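Local coordinates for USP37 protein (Homo sapiens, PDB 3U12), which probably removes ubiquitin from its conjugates as a cysteine-type deubiquitinase, and is represented here by its pleckstrin homology (PH) domain, at residues A[44-49]-A[53-58]; A[88-93]-A[113-118]. One frame throughout, in Å; residues are numbered along the deposited sequence. Where two conformers were deposited one is given.

Interaction 1 of 2, residues A[44-49]-A[53-58]; sequences EIVEKE and SLVVHY
Glu-44, Ile-45 and Val-46 pair with Val-55, Leu-54 and Ser-53 in an antiparallel beta hairpin of the PH-domain sheet. The strand axes are clearly twisted, 135° apart, yet four backbone hydrogen bonds hold the register: each of the pairs Glu-44/Val-55 and Val-46/Ser-53 is bonded both ways, while Ile-45/Leu-54 between them is a non-hydrogen-bonded pair. Those two side chains go to the face opposite Glu-44, Val-46 and Val-55, where CD1 of Ile-45 meets CD1 of Leu-54 at 3.6 Å in the conformer given.

On the face of Glu-44, Val-46 and Val-55, the Glu-44 chain runs extended with CG opposite the backbone N (chi1 -178°), which carries the carboxylate out to His-57. His-57 keeps CG beside its own backbone N (chi1 -69°), bringing the ring edge to that carboxylate: OE1 lies 3.1 Å from His-57 CE1, near the ring plane, although the carboxylate itself is turned 65° from it. Val-55 CG1 sits 3.5 Å above one face of the ring, offset toward the rim. An alanine in place of His-57 would probably leave Val-55 CG1 less covered and Glu-44 OE1 without its ring-edge neighbour, the carboxylate freer to swing. On the same face, Ile-66 of strand 65-68 touches Val-46, Ser-53 and Val-55. The two valines cross at about a right angle, with Val-55 CG2 3.7 Å from both CG1 and CG2 of Val-46.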
ATOM      1  N   GLU A  44       6.027   1.690  -1.765  1.00 15.90           N
ATOM      2  CA  GLU A  44       6.636   2.575  -2.771  1.00 16.36           C
ATOM      3  C   GLU A  44       6.004   2.260  -4.113  1.00 19.92           C
ATOM      4  O   GLU A  44       5.886   1.084  -4.465  1.00 18.25           O
ATOM      5  CB  GLU A  44       8.146   2.286  -2.861  1.00 17.74           C
ATOM      6  CG  GLU A  44       8.919   3.172  -3.828  1.00 29.99           C
ATOM      7  CD  GLU A  44      10.414   2.918  -3.876  1.00 37.85           C
ATOM      8  OE1 GLU A  44      10.825   1.739  -3.845  1.00 28.07           O
ATOM      9  OE2 GLU A  44      11.177   3.900  -4.005  1.00 33.41           O
ATOM     10  N   ILE A  45       5.676   3.294  -4.891  1.00 16.27           N
ATOM     11  CA  ILE A  45       5.133   3.044  -6.218  1.00 15.05           C
ATOM     12  C   ILE A  45       6.296   2.837  -7.206  1.00 17.48           C
ATOM     13  O   ILE A  45       7.238   3.639  -7.218  1.00 16.13           O
ATOM     14  CB  ILE A  45       4.217   4.212  -6.680  1.00 17.42           C
ATOM     15  CG1 ILE A  45       2.928   4.356  -5.792  1.00 17.18           C
ATOM     16  CG2 ILE A  45       3.855   4.086  -8.173  1.00 18.11           C
ATOM     17  CD1 ILE A  45       2.017   3.070  -5.656  1.00 17.66           C
ATOM     18  N   VAL A  46       6.190   1.807  -8.070  1.00 13.95           N
ATOM     19  CA  VAL A  46       7.158   1.578  -9.157  1.00 15.26           C
ATOM     20  C   VAL A  46       6.380   1.401 -10.481  1.00 16.72           C
ATOM     21  O   VAL A  46       5.188   1.175 -10.435  1.00 15.06           O
ATOM     22  CB  VAL A  46       8.139   0.391  -8.913  1.00 19.01           C
ATOM     23  CG1 VAL A  46       9.009   0.631  -7.680  1.00 19.22           C
ATOM     24  CG2 VAL A  46       7.396  -0.944  -8.832  1.00 17.67           C
ATOM     25  N   GLU A  47       7.056   1.434 -11.633  1.00 16.25           N
ATOM     26  CA  GLU A  47       6.359   1.243 -12.907  1.00 18.45           C
ATOM     27  C   GLU A  47       7.245   0.771 -14.027  1.00 26.54           C
ATOM     28  O   GLU A  47       8.475   0.871 -13.959  1.00 26.41           O
ATOM     29  CB  GLU A  47       5.634   2.544 -13.353  1.00 20.60           C
ATOM     30  CG  GLU A  47       6.545   3.639 -13.876  1.00 33.40           C
ATOM     31  CD  GLU A  47       5.908   5.008 -14.056  1.00 57.90           C
ATOM     32  OE1 GLU A  47       4.658   5.107 -14.058  1.00 54.54           O
ATOM     33  OE2 GLU A  47       6.672   5.991 -14.181  1.00 52.59           O
ATOM     34  N   LYS A  48       6.596   0.290 -15.090  1.00 26.93           N
ATOM     35  CA  LYS A  48       7.217  -0.097 -16.367  1.00 30.06           C
ATOM     36  C   LYS A  48       6.127  -0.067 -17.428  1.00 38.00           C
ATOM     37  O   LYS A  48       5.066  -0.654 -17.213  1.00 37.18           O
ATOM     38  CB  LYS A  48       7.875  -1.480 -16.317  1.00 31.68           C
ATOM     39  CG  LYS A  48       8.930  -1.696 -17.422  1.00 42.17           C
ATOM     40  CD  LYS A  48      10.134  -0.733 -17.316  1.00 51.97           C
ATOM     41  CE  LYS A  48      10.991  -0.714 -18.556  1.00 70.31           C
ATOM     42  NZ  LYS A  48      11.746   0.565 -18.670  1.00 80.49           N
ATOM     43  N   GLU A  49       6.378   0.642 -18.538  1.00 39.54           N
ATOM     44  CA  GLU A  49       5.492   0.796 -19.704  1.00 42.66           C
ATOM     45  C   GLU A  49       3.997   0.830 -19.304  1.00 47.45           C
ATOM     46  O   GLU A  49       3.235  -0.093 -19.608  1.00 48.52           O
ATOM     47  CB  GLU A  49       5.782  -0.293 -20.757  1.00 46.39           C
ATOM     48  N   SER A  53       2.988  -0.816 -10.123  1.00 14.03           N
ATOM     49  CA  SER A  53       3.017  -1.803  -9.058  1.00 13.06           C
ATOM     50  C   SER A  53       3.412  -1.149  -7.752  1.00 16.16           C
ATOM     51  O   SER A  53       3.804   0.030  -7.730  1.00 16.81           O
ATOM     52  CB  SER A  53       3.956  -2.972  -9.407  1.00 16.30           C
ATOM     53  OG  SER A  53       3.576  -3.635 -10.601  1.00 19.31           O
ATOM     54  N   LEU A  54       3.291  -1.900  -6.649  0.50 14.84           N
ATOM     55  CA  LEU A  54       3.622  -1.431  -5.310  0.50 14.67           C
ATOM     56  C   LEU A  54       4.657  -2.360  -4.664  0.50 15.18           C
ATOM     57  O   LEU A  54       4.437  -3.568  -4.592  0.50 14.43           O
ATOM     58  CB  LEU A  54       2.326  -1.388  -4.462  0.50 15.30           C
ATOM     59  CG  LEU A  54       2.420  -0.837  -3.028  0.50 21.31           C
ATOM     60  CD1 LEU A  54       2.718   0.656  -3.024  0.50 21.35           C
ATOM     61  CD2 LEU A  54       1.107  -1.027  -2.302  0.50 25.20           C
ATOM     62  N   VAL A  55       5.766  -1.786  -4.174  1.00 11.94           N
ATOM     63  CA  VAL A  55       6.820  -2.538  -3.509  1.00 12.51           C
ATOM     64  C   VAL A  55       6.676  -2.346  -2.008  1.00 16.24           C
ATOM     65  O   VAL A  55       6.570  -1.212  -1.528  1.00 14.21           O
ATOM     66  CB  VAL A  55       8.245  -2.152  -3.967  1.00 16.81           C
ATOM     67  CG1 VAL A  55       9.287  -3.074  -3.324  1.00 16.86           C
ATOM     68  CG2 VAL A  55       8.362  -2.224  -5.476  1.00 17.88           C
ATOM     69  N   VAL A  56       6.736  -3.458  -1.271  1.00 15.21           N
ATOM     70  CA  VAL A  56       6.703  -3.463   0.189  1.00 15.70           C
ATOM     71  C   VAL A  56       8.130  -3.739   0.673  1.00 20.02           C
ATOM     72  O   VAL A  56       8.655  -4.832   0.467  1.00 18.63           O
ATOM     73  CB  VAL A  56       5.692  -4.503   0.740  1.00 19.04           C
ATOM     74  CG1 VAL A  56       5.750  -4.574   2.273  1.00 19.55           C
ATOM     75  CG2 VAL A  56       4.269  -4.202   0.255  1.00 17.68           C
ATOM     76  N   HIS A  57       8.757  -2.744   1.295  1.00 18.96           N
ATOM     77  CA  HIS A  57      10.109  -2.890   1.864  1.00 20.75           C
ATOM     78  C   HIS A  57       9.944  -2.901   3.379  1.00 25.16           C
ATOM     79  O   HIS A  57       9.181  -2.090   3.929  1.00 25.64           O
ATOM     80  CB  HIS A  57      10.983  -1.664   1.546  1.00 21.82           C
ATOM     81  CG  HIS A  57      11.391  -1.483   0.120  1.00 24.41           C
ATOM     82  ND1 HIS A  57      10.686  -0.646  -0.722  1.00 25.15           N
ATOM     83  CD2 HIS A  57      12.535  -1.860  -0.498  1.00 27.14           C
ATOM     84  CE1 HIS A  57      11.383  -0.592  -1.844  1.00 25.72           C
ATOM     85  NE2 HIS A  57      12.505  -1.326  -1.760  1.00 26.78           N
ATOM     86  N   TYR A  58      10.669  -3.776   4.053  1.00 18.86           N
ATOM     87  CA  TYR A  58      10.657  -3.819   5.508  1.00 20.48           C
ATOM     88  C   TYR A  58      11.974  -3.299   6.022  1.00 28.50           C
ATOM     89  O   TYR A  58      13.007  -3.506   5.382  1.00 27.41           O
ATOM     90  CB  TYR A  58      10.409  -5.237   6.029  1.00 22.73           C
ATOM     91  CG  TYR A  58       9.026  -5.760   5.707  1.00 23.82           C
ATOM     92  CD1 TYR A  58       7.886  -5.120   6.190  1.00 24.01           C
ATOM     93  CD2 TYR A  58       8.856  -6.935   4.976  1.00 25.08           C
ATOM     94  CE1 TYR A  58       6.613  -5.596   5.894  1.00 23.96           C
ATOM     95  CE2 TYR A  58       7.586  -7.425   4.683  1.00 25.41           C
ATOM     96  CZ  TYR A  58       6.468  -6.770   5.174  1.00 30.53           C
ATOM     97  OH  TYR A  58       5.218  -7.240   4.871  1.00 32.16           O
TER

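Interaction 2 of 2, residues A[88-93]-A[113-118]; sequences LMLTLQ and LFLDAV. With SO4 (sulfate ion), chain C.
Leu-115 reaches from the helix to Leu-88 and Leu-90 on the strand, and one of its methyls does all the touching: CD1 of Leu-115 lies 4.1 Å from CD2 of Leu-88 and 4.2 Å from CD1 of Leu-90. All three are buried, and each directs its CB toward the other segment. Leu-115 has CG beside its own backbone N (chi1 -69°) and a nearly straight second torsion, which extends CD1 into the contact. The Leu-88 chain, with a second torsion of 144°, lies off the usual staggered positions and meets Leu-115 at a slant. The backbones stay well apart, the nearest CA atoms being those of Leu-90 and Leu-115 at 8.7 Å, and the join is purely apolar. This is the PH-domain scheme of a C-terminal helix, here 105-119, laid against the curled antiparallel sheet; Val-76 and Leu-69 touch both Leu-90 and Leu-115 and thicken the cluster.

That cluster is the close-packed, fully buried part, though between the two segments it rests on a single methyl. The strand's far end, by contrast, is solvent-exposed: Gln-93 meets a sulfate instead of the helix segment. It stretches out and donates from NE2 to O4 of the sulfate, 2.8 Å away and fairly straight at 166°, while the same nitrogen is also hydrogen-bonded to Ile-73 O. The sulfate, probably from the crystallisation liquor, is also hydrogen-bonded to His-71 ND1 and Asn-121 ND2.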
ATOM      1  N   LEU A  88      -4.072   3.314   5.984  1.00 23.06           N
ATOM      2  CA  LEU A  88      -4.471   3.119   4.602  1.00 22.87           C
ATOM      3  C   LEU A  88      -4.650   1.632   4.366  1.00 27.87           C
ATOM      4  O   LEU A  88      -3.737   0.850   4.632  1.00 25.62           O
ATOM      5  CB  LEU A  88      -3.411   3.724   3.651  1.00 21.50           C
ATOM      6  CG  LEU A  88      -3.746   3.699   2.159  1.00 26.99           C
ATOM      7  CD1 LEU A  88      -3.230   4.958   1.470  1.00 27.44           C
ATOM      8  CD2 LEU A  88      -3.154   2.440   1.486  1.00 29.55           C
HETATM    9  N   MSE A  89      -5.804   1.251   3.834  1.00 26.53           N
HETATM   10  CA  MSE A  89      -6.111  -0.155   3.572  1.00 27.68           C
HETATM   11  C   MSE A  89      -6.444  -0.351   2.107  1.00 27.87           C
HETATM   12  O   MSE A  89      -7.382   0.241   1.578  1.00 27.36           O
HETATM   13  CB  MSE A  89      -7.245  -0.630   4.498  1.00 33.53           C
HETATM   14  CG  MSE A  89      -6.800  -0.691   5.942  1.00 43.67           C
HETATM   15 SE   MSE A  89      -8.255  -0.535   7.174  1.00 59.02          SE
HETATM   16  CE  MSE A  89      -7.645  -1.792   8.507  1.00 57.64           C
ATOM     17  N   LEU A  90      -5.600  -1.104   1.451  1.00 21.99           N
ATOM     18  CA  LEU A  90      -5.679  -1.401   0.030  1.00 20.58           C
ATOM     19  C   LEU A  90      -6.072  -2.854  -0.183  1.00 23.96           C
ATOM     20  O   LEU A  90      -5.321  -3.751   0.203  1.00 21.22           O
ATOM     21  CB  LEU A  90      -4.292  -1.143  -0.587  1.00 17.91           C
ATOM     22  CG  LEU A  90      -4.071  -1.506  -2.063  1.00 21.71           C
ATOM     23  CD1 LEU A  90      -4.970  -0.697  -2.989  1.00 21.96           C
ATOM     24  CD2 LEU A  90      -2.607  -1.317  -2.444  1.00 19.72           C
ATOM     25  N   THR A  91      -7.219  -3.077  -0.838  1.00 21.31           N
ATOM     26  CA  THR A  91      -7.655  -4.410  -1.234  1.00 22.83           C
ATOM     27  C   THR A  91      -7.432  -4.530  -2.739  1.00 25.84           C
ATOM     28  O   THR A  91      -7.841  -3.652  -3.507  1.00 25.06           O
ATOM     29  CB  THR A  91      -9.101  -4.693  -0.829  1.00 31.30           C
ATOM     30  OG1 THR A  91      -9.300  -4.311   0.531  1.00 31.53           O
ATOM     31  CG2 THR A  91      -9.496  -6.159  -1.032  1.00 33.27           C
ATOM     32  N   LEU A  92      -6.805  -5.623  -3.157  1.00 21.72           N
ATOM     33  CA  LEU A  92      -6.567  -5.915  -4.568  1.00 21.63           C
ATOM     34  C   LEU A  92      -7.644  -6.843  -5.113  1.00 31.06           C
ATOM     35  O   LEU A  92      -8.360  -7.433  -4.320  1.00 33.09           O
ATOM     36  CB  LEU A  92      -5.153  -6.513  -4.759  1.00 19.26           C
ATOM     37  CG  LEU A  92      -3.993  -5.601  -4.277  1.00 20.10           C
ATOM     38  CD1 LEU A  92      -2.628  -6.284  -4.475  1.00 18.40           C
ATOM     39  CD2 LEU A  92      -4.061  -4.222  -4.936  1.00 18.22           C
ATOM     40  N   GLN A  93      -7.764  -6.977  -6.455  1.00 30.86           N
ATOM     41  CA  GLN A  93      -8.782  -7.803  -7.116  1.00 34.17           C
ATOM     42  C   GLN A  93      -8.576  -9.301  -6.856  1.00 40.19           C
ATOM     43  O   GLN A  93      -9.539 -10.075  -6.934  1.00 41.89           O
ATOM     44  CB  GLN A  93      -8.886  -7.486  -8.626  1.00 36.34           C
ATOM     45  CG  GLN A  93      -9.554  -6.118  -8.887  1.00 42.57           C
ATOM     46  CD  GLN A  93      -9.712  -5.703 -10.339  1.00 58.36           C
ATOM     47  OE1 GLN A  93      -9.872  -6.523 -11.255  1.00 54.63           O
ATOM     48  NE2 GLN A  93      -9.786  -4.390 -10.569  1.00 47.67           N
ATOM     49  N   LEU A 113      -5.350   9.159  -3.323  1.00 21.58           N
ATOM     50  CA  LEU A 113      -5.698   9.868  -4.556  1.00 23.64           C
ATOM     51  C   LEU A 113      -5.012   9.191  -5.756  1.00 23.70           C
ATOM     52  O   LEU A 113      -5.680   8.875  -6.733  1.00 23.27           O
ATOM     53  CB  LEU A 113      -5.281  11.346  -4.442  1.00 25.31           C
ATOM     54  CG  LEU A 113      -5.631  12.271  -5.587  1.00 32.51           C
ATOM     55  CD1 LEU A 113      -7.107  12.311  -5.804  1.00 36.74           C
ATOM     56  CD2 LEU A 113      -5.174  13.677  -5.281  1.00 35.33           C
ATOM     57  N   PHE A 114      -3.715   8.858  -5.615  1.00 20.42           N
ATOM     58  CA  PHE A 114      -2.981   8.178  -6.663  1.00 19.24           C
ATOM     59  C   PHE A 114      -3.568   6.787  -6.925  1.00 21.00           C
ATOM     60  O   PHE A 114      -3.743   6.396  -8.091  1.00 21.02           O
ATOM     61  CB  PHE A 114      -1.474   8.095  -6.340  1.00 19.04           C
ATOM     62  CG  PHE A 114      -0.703   7.350  -7.407  1.00 19.63           C
ATOM     63  CD1 PHE A 114      -0.357   7.972  -8.601  1.00 25.22           C
ATOM     64  CD2 PHE A 114      -0.359   6.011  -7.234  1.00 21.54           C
ATOM     65  CE1 PHE A 114       0.343   7.275  -9.595  1.00 26.29           C
ATOM     66  CE2 PHE A 114       0.335   5.320  -8.228  1.00 24.08           C
ATOM     67  CZ  PHE A 114       0.653   5.951  -9.412  1.00 23.49           C
ATOM     68  N   LEU A 115      -3.882   6.049  -5.851  1.00 17.02           N
ATOM     69  CA  LEU A 115      -4.417   4.694  -5.993  1.00 16.83           C
ATOM     70  C   LEU A 115      -5.797   4.710  -6.637  1.00 22.17           C
ATOM     71  O   LEU A 115      -6.107   3.832  -7.440  1.00 21.98           O
ATOM     72  CB  LEU A 115      -4.442   3.959  -4.637  1.00 15.67           C
ATOM     73  CG  LEU A 115      -3.069   3.608  -4.060  1.00 16.99           C
ATOM     74  CD1 LEU A 115      -3.216   3.136  -2.601  1.00 16.46           C
ATOM     75  CD2 LEU A 115      -2.331   2.558  -4.947  1.00 14.78           C
ATOM     76  N   ASP A 116      -6.611   5.730  -6.307  1.00 20.16           N
ATOM     77  CA  ASP A 116      -7.927   5.920  -6.919  1.00 22.68           C
ATOM     78  C   ASP A 116      -7.777   6.182  -8.437  1.00 25.16           C
ATOM     79  O   ASP A 116      -8.501   5.570  -9.230  1.00 25.15           O
ATOM     80  CB  ASP A 116      -8.688   7.067  -6.228  1.00 25.21           C
ATOM     81  CG  ASP A 116     -10.156   7.169  -6.613  1.00 37.75           C
ATOM     82  OD1 ASP A 116     -10.723   6.152  -7.105  1.00 39.41           O
ATOM     83  OD2 ASP A 116     -10.756   8.244  -6.381  1.00 40.04           O
ATOM     84  N   ALA A 117      -6.832   7.076  -8.830  1.00 22.04           N
ATOM     85  CA  ALA A 117      -6.557   7.381 -10.240  1.00 23.22           C
ATOM     86  C   ALA A 117      -6.092   6.093 -11.027  1.00 24.85           C
ATOM     87  O   ALA A 117      -6.564   5.854 -12.132  1.00 25.44           O
ATOM     88  CB  ALA A 117      -5.520   8.482 -10.341  1.00 23.20           C
ATOM     89  N   VAL A 118      -5.251   5.237 -10.414  1.00 22.01           N
ATOM     90  CA  VAL A 118      -4.810   3.962 -11.030  1.00 21.34           C
ATOM     91  C   VAL A 118      -6.029   3.041 -11.221  1.00 27.75           C
ATOM     92  O   VAL A 118      -6.231   2.480 -12.303  1.00 28.16           O
ATOM     93  CB  VAL A 118      -3.729   3.268 -10.169  1.00 22.28           C
ATOM     94  CG1 VAL A 118      -3.409   1.862 -10.697  1.00 22.14           C
ATOM     95  CG2 VAL A 118      -2.471   4.114 -10.110  1.00 21.09           C
TER
HETATM   96  S   SO4 C1000     -10.122  -3.032 -14.453  1.00 87.16           S
HETATM   97  O1  SO4 C1000     -11.470  -2.851 -15.013  1.00 91.67           O
HETATM   98  O2  SO4 C1000      -9.557  -4.297 -14.945  1.00 91.80           O
HETATM   99  O3  SO4 C1000      -9.276  -1.910 -14.871  1.00 93.10           O
HETATM  100  O4  SO4 C1000     -10.198  -3.061 -12.982  1.00 92.20           O

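In the fold
Both contacts reach the same curled sheet, but at different depths. Interaction 1 is a surface contact within one hairpin, ordered by main-chain bonds, with a mixed polar and aliphatic outer face; interaction 2 is a buried contact joining strand 85-92 to the C-terminal helix, made by aliphatic side chains alone. Their centres are about 13 Å apart, yet they meet on the inner face of the hairpin: Ile-45 CG1 packs 3.7 Å from Phe-114 CE2 on the helix, and Leu-54, in the conformer given, touches Leu-90. Leu-54 thus faces the core that the leucines of 88-93 and 113-118 help to fill, with Ile-45 at its margin against Phe-114.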